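Local coordinates for protein NAD-dependent aldehyde dehydrogenase (PDB 5UJU) that probably oxidises aldehydes to carboxylic acids with NAD+ as the hydride acceptor, as in other aldehyde dehydrogenases, at residues A160-W172 with N523-G535. Residues are numbered along the deposited sequence; the frame is centred on the assembly and turned at random.
With EDO (1,2-ethanediol), chain G.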
loop_
_atom_site.group_PDB
_atom_site.type_symbol
_atom_site.label_atom_id
_atom_site.label_comp_id
_atom_site.label_asym_id
_atom_site.label_seq_id
_atom_site.Cartn_x
_atom_site.Cartn_y
_atom_site.Cartn_z
ATOM N N ALA A 160 1.257 -19.287 -14.524
ATOM C CA ALA A 160 1.963 -18.027 -14.310
ATOM C C ALA A 160 1.311 -16.910 -15.102
ATOM O O ALA A 160 1.164 -15.786 -14.600
ATOM C CB ALA A 160 3.437 -18.153 -14.700
ATOM N N GLN A 161 0.912 -17.213 -16.340
ATOM C CA GLN A 161 0.199 -16.241 -17.159
ATOM C C GLN A 161 -1.136 -15.857 -16.523
ATOM O O GLN A 161 -1.522 -14.682 -16.543
ATOM C CB GLN A 161 0.026 -16.812 -18.567
ATOM C CG GLN A 161 1.368 -17.035 -19.274
ATOM C CD GLN A 161 1.358 -18.207 -20.220
ATOM O OE1 GLN A 161 0.300 -18.747 -20.547
ATOM N NE2 GLN A 161 2.541 -18.607 -20.679
ATOM N N ASP A 162 -1.830 -16.828 -15.914
ATOM C CA ASP A 162 -3.014 -16.517 -15.107
ATOM C C ASP A 162 -2.703 -15.474 -14.032
ATOM O O ASP A 162 -3.436 -14.493 -13.864
ATOM C CB ASP A 162 -3.557 -17.787 -14.441
ATOM C CG ASP A 162 -4.295 -18.703 -15.395
ATOM O OD1 ASP A 162 -4.749 -18.238 -16.461
ATOM O OD2 ASP A 162 -4.419 -19.908 -15.063
ATOM N N ARG A 163 -1.630 -15.693 -13.271
ATOM C CA ARG A 163 -1.293 -14.789 -12.171
ATOM C C ARG A 163 -0.857 -13.426 -12.689
ATOM O O ARG A 163 -1.102 -12.400 -12.042
ATOM C CB ARG A 163 -0.200 -15.409 -11.287
ATOM C CG ARG A 163 -0.674 -16.573 -10.386
ATOM C CD ARG A 163 -1.617 -16.082 -9.281
ATOM N NE ARG A 163 -2.097 -17.172 -8.417
ATOM C CZ ARG A 163 -2.893 -17.008 -7.356
ATOM N NH1 ARG A 163 -3.329 -15.796 -7.015
ATOM N NH2 ARG A 163 -3.268 -18.064 -6.633
ATOM N N ALA A 164 -0.162 -13.396 -13.828
ATOM C CA ALA A 164 0.148 -12.117 -14.463
ATOM C C ALA A 164 -1.134 -11.387 -14.851
ATOM O O ALA A 164 -1.309 -10.206 -14.543
ATOM C CB ALA A 164 1.045 -12.342 -15.682
ATOM N N LEU A 165 -2.069 -12.102 -15.482
ATOM C CA LEU A 165 -3.317 -11.481 -15.915
ATOM C C LEU A 165 -4.132 -10.996 -14.723
ATOM O O LEU A 165 -4.759 -9.928 -14.773
ATOM C CB LEU A 165 -4.132 -12.488 -16.727
ATOM C CG LEU A 165 -5.458 -11.920 -17.252
ATOM C CD1 LEU A 165 -5.212 -11.059 -18.443
ATOM C CD2 LEU A 165 -6.446 -13.005 -17.592
ATOM N N GLU A 166 -4.116 -11.768 -13.637
ATOM C CA GLU A 166 -4.741 -11.344 -12.390
ATOM C C GLU A 166 -4.175 -10.015 -11.906
ATOM O O GLU A 166 -4.924 -9.117 -11.506
ATOM C CB GLU A 166 -4.546 -12.438 -11.338
ATOM C CG GLU A 166 -5.165 -12.135 -10.005
ATOM C CD GLU A 166 -4.922 -13.271 -9.021
ATOM O OE1 GLU A 166 -3.742 -13.631 -8.824
ATOM O OE2 GLU A 166 -5.904 -13.791 -8.463
ATOM N N ALA A 167 -2.848 -9.874 -11.933
ATOM C CA ALA A 167 -2.228 -8.623 -11.512
ATOM C C ALA A 167 -2.651 -7.460 -12.415
ATOM O O ALA A 167 -2.911 -6.353 -11.930
ATOM C CB ALA A 167 -0.710 -8.777 -11.496
ATOM N N VAL A 168 -2.721 -7.696 -13.731
ATOM C CA VAL A 168 -3.159 -6.653 -14.658
ATOM C C VAL A 168 -4.601 -6.262 -14.366
ATOM O O VAL A 168 -4.954 -5.075 -14.373
ATOM C CB VAL A 168 -2.987 -7.127 -16.114
ATOM C CG1 VAL A 168 -3.622 -6.135 -17.079
ATOM C CG2 VAL A 168 -1.516 -7.317 -16.444
ATOM N N ALA A 169 -5.449 -7.253 -14.062
ATOM C CA ALA A 169 -6.856 -6.979 -13.789
ATOM C C ALA A 169 -7.028 -6.133 -12.529
ATOM O O ALA A 169 -7.827 -5.189 -12.515
ATOM C CB ALA A 169 -7.636 -8.296 -13.667
ATOM N N TYR A 170 -6.298 -6.463 -11.457
ATOM C CA TYR A 170 -6.342 -5.637 -10.248
ATOM C C TYR A 170 -5.853 -4.213 -10.525
ATOM O O TYR A 170 -6.435 -3.244 -10.024
ATOM C CB TYR A 170 -5.511 -6.275 -9.136
ATOM C CG TYR A 170 -6.303 -7.278 -8.321
ATOM C CD1 TYR A 170 -6.241 -8.637 -8.601
ATOM C CD2 TYR A 170 -7.160 -6.852 -7.317
ATOM C CE1 TYR A 170 -6.990 -9.562 -7.855
ATOM C CE2 TYR A 170 -7.908 -7.756 -6.574
ATOM C CZ TYR A 170 -7.818 -9.103 -6.852
ATOM O OH TYR A 170 -8.565 -9.972 -6.124
ATOM N N ALA A 171 -4.767 -4.070 -11.292
ATOM C CA ALA A 171 -4.279 -2.741 -11.659
ATOM C C ALA A 171 -5.361 -1.954 -12.386
ATOM O O ALA A 171 -5.723 -0.851 -11.971
ATOM C CB ALA A 171 -3.023 -2.854 -12.525
ATOM N N TRP A 172 -5.911 -2.528 -13.458
ATOM C CA TRP A 172 -6.977 -1.859 -14.202
ATOM C C TRP A 172 -8.176 -1.563 -13.296
ATOM O O TRP A 172 -8.806 -0.506 -13.411
ATOM C CB TRP A 172 -7.385 -2.720 -15.401
ATOM C CG TRP A 172 -8.589 -2.215 -16.158
ATOM C CD1 TRP A 172 -9.766 -2.872 -16.380
ATOM C CD2 TRP A 172 -8.728 -0.924 -16.768
ATOM N NE1 TRP A 172 -10.628 -2.072 -17.105
ATOM C CE2 TRP A 172 -10.011 -0.874 -17.355
ATOM C CE3 TRP A 172 -7.884 0.188 -16.887
ATOM C CZ2 TRP A 172 -10.472 0.246 -18.049
ATOM C CZ3 TRP A 172 -8.348 1.309 -17.571
ATOM C CH2 TRP A 172 -9.633 1.326 -18.138
ATOM N N ASN A 523 -0.741 -27.761 -1.815
ATOM C CA ASN A 523 0.259 -27.050 -2.606
ATOM C C ASN A 523 -0.387 -26.146 -3.647
ATOM O O ASN A 523 0.215 -25.143 -4.041
ATOM C CB ASN A 523 1.198 -28.008 -3.349
ATOM C CG ASN A 523 1.643 -29.185 -2.499
ATOM O OD1 ASN A 523 0.838 -29.797 -1.803
ATOM N ND2 ASN A 523 2.933 -29.510 -2.565
ATOM N N GLN A 524 -1.592 -26.477 -4.104
ATOM C CA GLN A 524 -2.173 -25.841 -5.281
ATOM C C GLN A 524 -2.951 -24.578 -4.929
ATOM O O GLN A 524 -3.580 -24.480 -3.870
ATOM C CB GLN A 524 -3.102 -26.813 -6.005
ATOM C CG GLN A 524 -2.406 -28.049 -6.528
ATOM C CD GLN A 524 -3.382 -29.089 -7.036
ATOM O OE1 GLN A 524 -4.396 -29.377 -6.399
ATOM N NE2 GLN A 524 -3.092 -29.639 -8.209
ATOM N N SER A 525 -2.900 -23.601 -5.838
ATOM C CA SER A 525 -3.748 -22.424 -5.713
ATOM C C SER A 525 -4.104 -21.934 -7.109
ATOM O O SER A 525 -3.284 -21.996 -8.032
ATOM C CB SER A 525 -3.083 -21.302 -4.890
ATOM O OG SER A 525 -2.058 -20.628 -5.602
ATOM N N ALA A 526 -5.324 -21.429 -7.248
ATOM C CA ALA A 526 -5.843 -20.964 -8.527
ATOM C C ALA A 526 -5.926 -19.448 -8.518
ATOM O O ALA A 526 -6.464 -18.856 -7.571
ATOM C CB ALA A 526 -7.219 -21.566 -8.818
ATOM N N ALA A 527 -5.370 -18.821 -9.557
ATOM C CA ALA A 527 -5.581 -17.393 -9.765
ATOM C C ALA A 527 -7.077 -17.089 -9.827
ATOM O O ALA A 527 -7.890 -17.955 -10.172
ATOM C CB ALA A 527 -4.902 -16.927 -11.074
ATOM N N PHE A 528 -7.441 -15.852 -9.477
ATOM C CA PHE A 528 -8.809 -15.327 -9.503
ATOM C C PHE A 528 -9.705 -15.987 -8.459
ATOM O O PHE A 528 -10.936 -15.873 -8.543
ATOM C CB PHE A 528 -9.474 -15.464 -10.882
ATOM C CG PHE A 528 -8.633 -14.943 -12.020
ATOM C CD1 PHE A 528 -8.510 -13.580 -12.247
ATOM C CD2 PHE A 528 -7.970 -15.827 -12.865
ATOM C CE1 PHE A 528 -7.742 -13.104 -13.297
ATOM C CE2 PHE A 528 -7.190 -15.365 -13.904
ATOM C CZ PHE A 528 -7.082 -14.000 -14.127
ATOM N N SER A 529 -9.135 -16.725 -7.510
ATOM C CA SER A 529 -9.937 -17.276 -6.425
ATOM C C SER A 529 -9.106 -17.371 -5.144
ATOM O O SER A 529 -9.524 -16.868 -4.093
ATOM C CB SER A 529 -10.512 -18.638 -6.821
ATOM O OG SER A 529 -11.349 -19.168 -5.798
ATOM N N ASP A 530 -7.913 -17.967 -5.226
ATOM C CA ASP A 530 -7.065 -18.186 -4.058
ATOM C C ASP A 530 -6.036 -17.065 -3.941
ATOM O O ASP A 530 -5.207 -16.881 -4.838
ATOM C CB ASP A 530 -6.366 -19.542 -4.144
ATOM C CG ASP A 530 -7.350 -20.698 -4.309
ATOM O OD1 ASP A 530 -8.408 -20.698 -3.639
ATOM O OD2 ASP A 530 -7.069 -21.605 -5.118
ATOM N N PHE A 531 -6.081 -16.334 -2.828
ATOM C CA PHE A 531 -4.997 -15.423 -2.487
ATOM C C PHE A 531 -3.771 -16.236 -2.105
ATOM O O PHE A 531 -3.835 -17.083 -1.204
ATOM C CB PHE A 531 -5.401 -14.512 -1.330
ATOM C CG PHE A 531 -6.565 -13.614 -1.640
ATOM C CD1 PHE A 531 -6.396 -12.492 -2.442
ATOM C CD2 PHE A 531 -7.829 -13.898 -1.128
ATOM C CE1 PHE A 531 -7.466 -11.666 -2.732
ATOM C CE2 PHE A 531 -8.902 -13.079 -1.409
ATOM C CZ PHE A 531 -8.721 -11.959 -2.214
ATOM N N HIS A 532 -2.655 -15.980 -2.781
ATOM C CA HIS A 532 -1.389 -16.631 -2.463
ATOM C C HIS A 532 -0.668 -15.791 -1.409
ATOM O O HIS A 532 -0.189 -14.686 -1.700
ATOM C CB HIS A 532 -0.541 -16.794 -3.718
ATOM C CG HIS A 532 0.810 -17.373 -3.455
ATOM N ND1 HIS A 532 1.008 -18.721 -3.237
ATOM C CD2 HIS A 532 2.030 -16.792 -3.368
ATOM C CE1 HIS A 532 2.294 -18.944 -3.028
ATOM N NE2 HIS A 532 2.937 -17.791 -3.105
ATOM N N GLY A 533 -0.592 -16.314 -0.187
ATOM C CA GLY A 533 -0.142 -15.535 0.952
ATOM C C GLY A 533 -1.171 -14.493 1.352
ATOM O O GLY A 533 -2.028 -14.114 0.547
ATOM N N THR A 534 -1.107 -14.012 2.590
ATOM C CA THR A 534 -2.028 -12.975 3.036
ATOM C C THR A 534 -1.390 -11.602 3.139
ATOM O O THR A 534 -2.090 -10.601 2.975
ATOM C CB THR A 534 -2.625 -13.328 4.404
ATOM O OG1 THR A 534 -1.578 -13.355 5.391
ATOM C CG2 THR A 534 -3.348 -14.691 4.353
ATOM N N GLY A 535 -0.082 -11.532 3.383
ATOM C CA GLY A 535 0.556 -10.298 3.787
ATOM C C GLY A 535 0.491 -10.004 5.274
ATOM O O GLY A 535 0.920 -8.918 5.688
HETATM C C1 EDO G . -7.591 -25.408 -6.124
HETATM O O1 EDO G . -6.274 -24.874 -6.251
HETATM C C2 EDO G . -8.604 -24.299 -5.860
HETATM O O2 EDO G . -8.387 -23.672 -4.583
HETATM O O HOH W 1 -3.833 -20.429 -11.907
HETATM O O HOH W 2 -2.048 -19.941 -9.790
#
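R163 reaches from helix 158-175 into the bend of the 523-535 loop and binds its backbone end-on. NH1 and NH2 of R163 both donate to the carbonyl oxygen of D530, at 3.1 and 2.9 Å, and this oxygen lies close to the guanidinium plane. A weak bond from NH2 of R163 to OG of S525 (3.0 Å) adds to the grip. The first bond of the side chain points away from the loop, and a bend at chi2 (-69°) brings the guanidinium back to it. There the group is sandwiched: CA of A527 sits over the centre of one face, CB of H532 over the rim of the other.

E166, one helical turn on, carries the opposite charge. Its OE1 forms a salt bridge with NH1 of R163 (2.9 Å), while OE2 takes the backbone N-H of F528 at 2.8 Å, from well above the carboxylate plane. One carboxylate thus orients the arginine and satisfies a buried amide where F528 adopts positive phi.

This loop, between strand 511-514 and helix 547-550 of the aldehyde dehydrogenase fold, is thereby joined to a helix distant in sequence, close to the dimer interface: OD1 of D530 pairs with K198 of the second subunit. OD2 of D530 accepts the A526 N-H within the loop.

Apolar packing extends the contact along the helix. The F528 ring turns back to the helix beside E166, whose CB makes an off-centre CH-pi contact, and CD2 of L165 meets CZ of F528 at 3.7 Å. CB of A527 packs against CB of D162 at 3.7 Å, and the carbonyl oxygen of D162 also borders the F528 ring.

Two waters complete the junction, one linking OD2 of D162 to the A527 amide, the other linking NE of R163 to the S525 carbonyl; OD1 of D162 bonds S35.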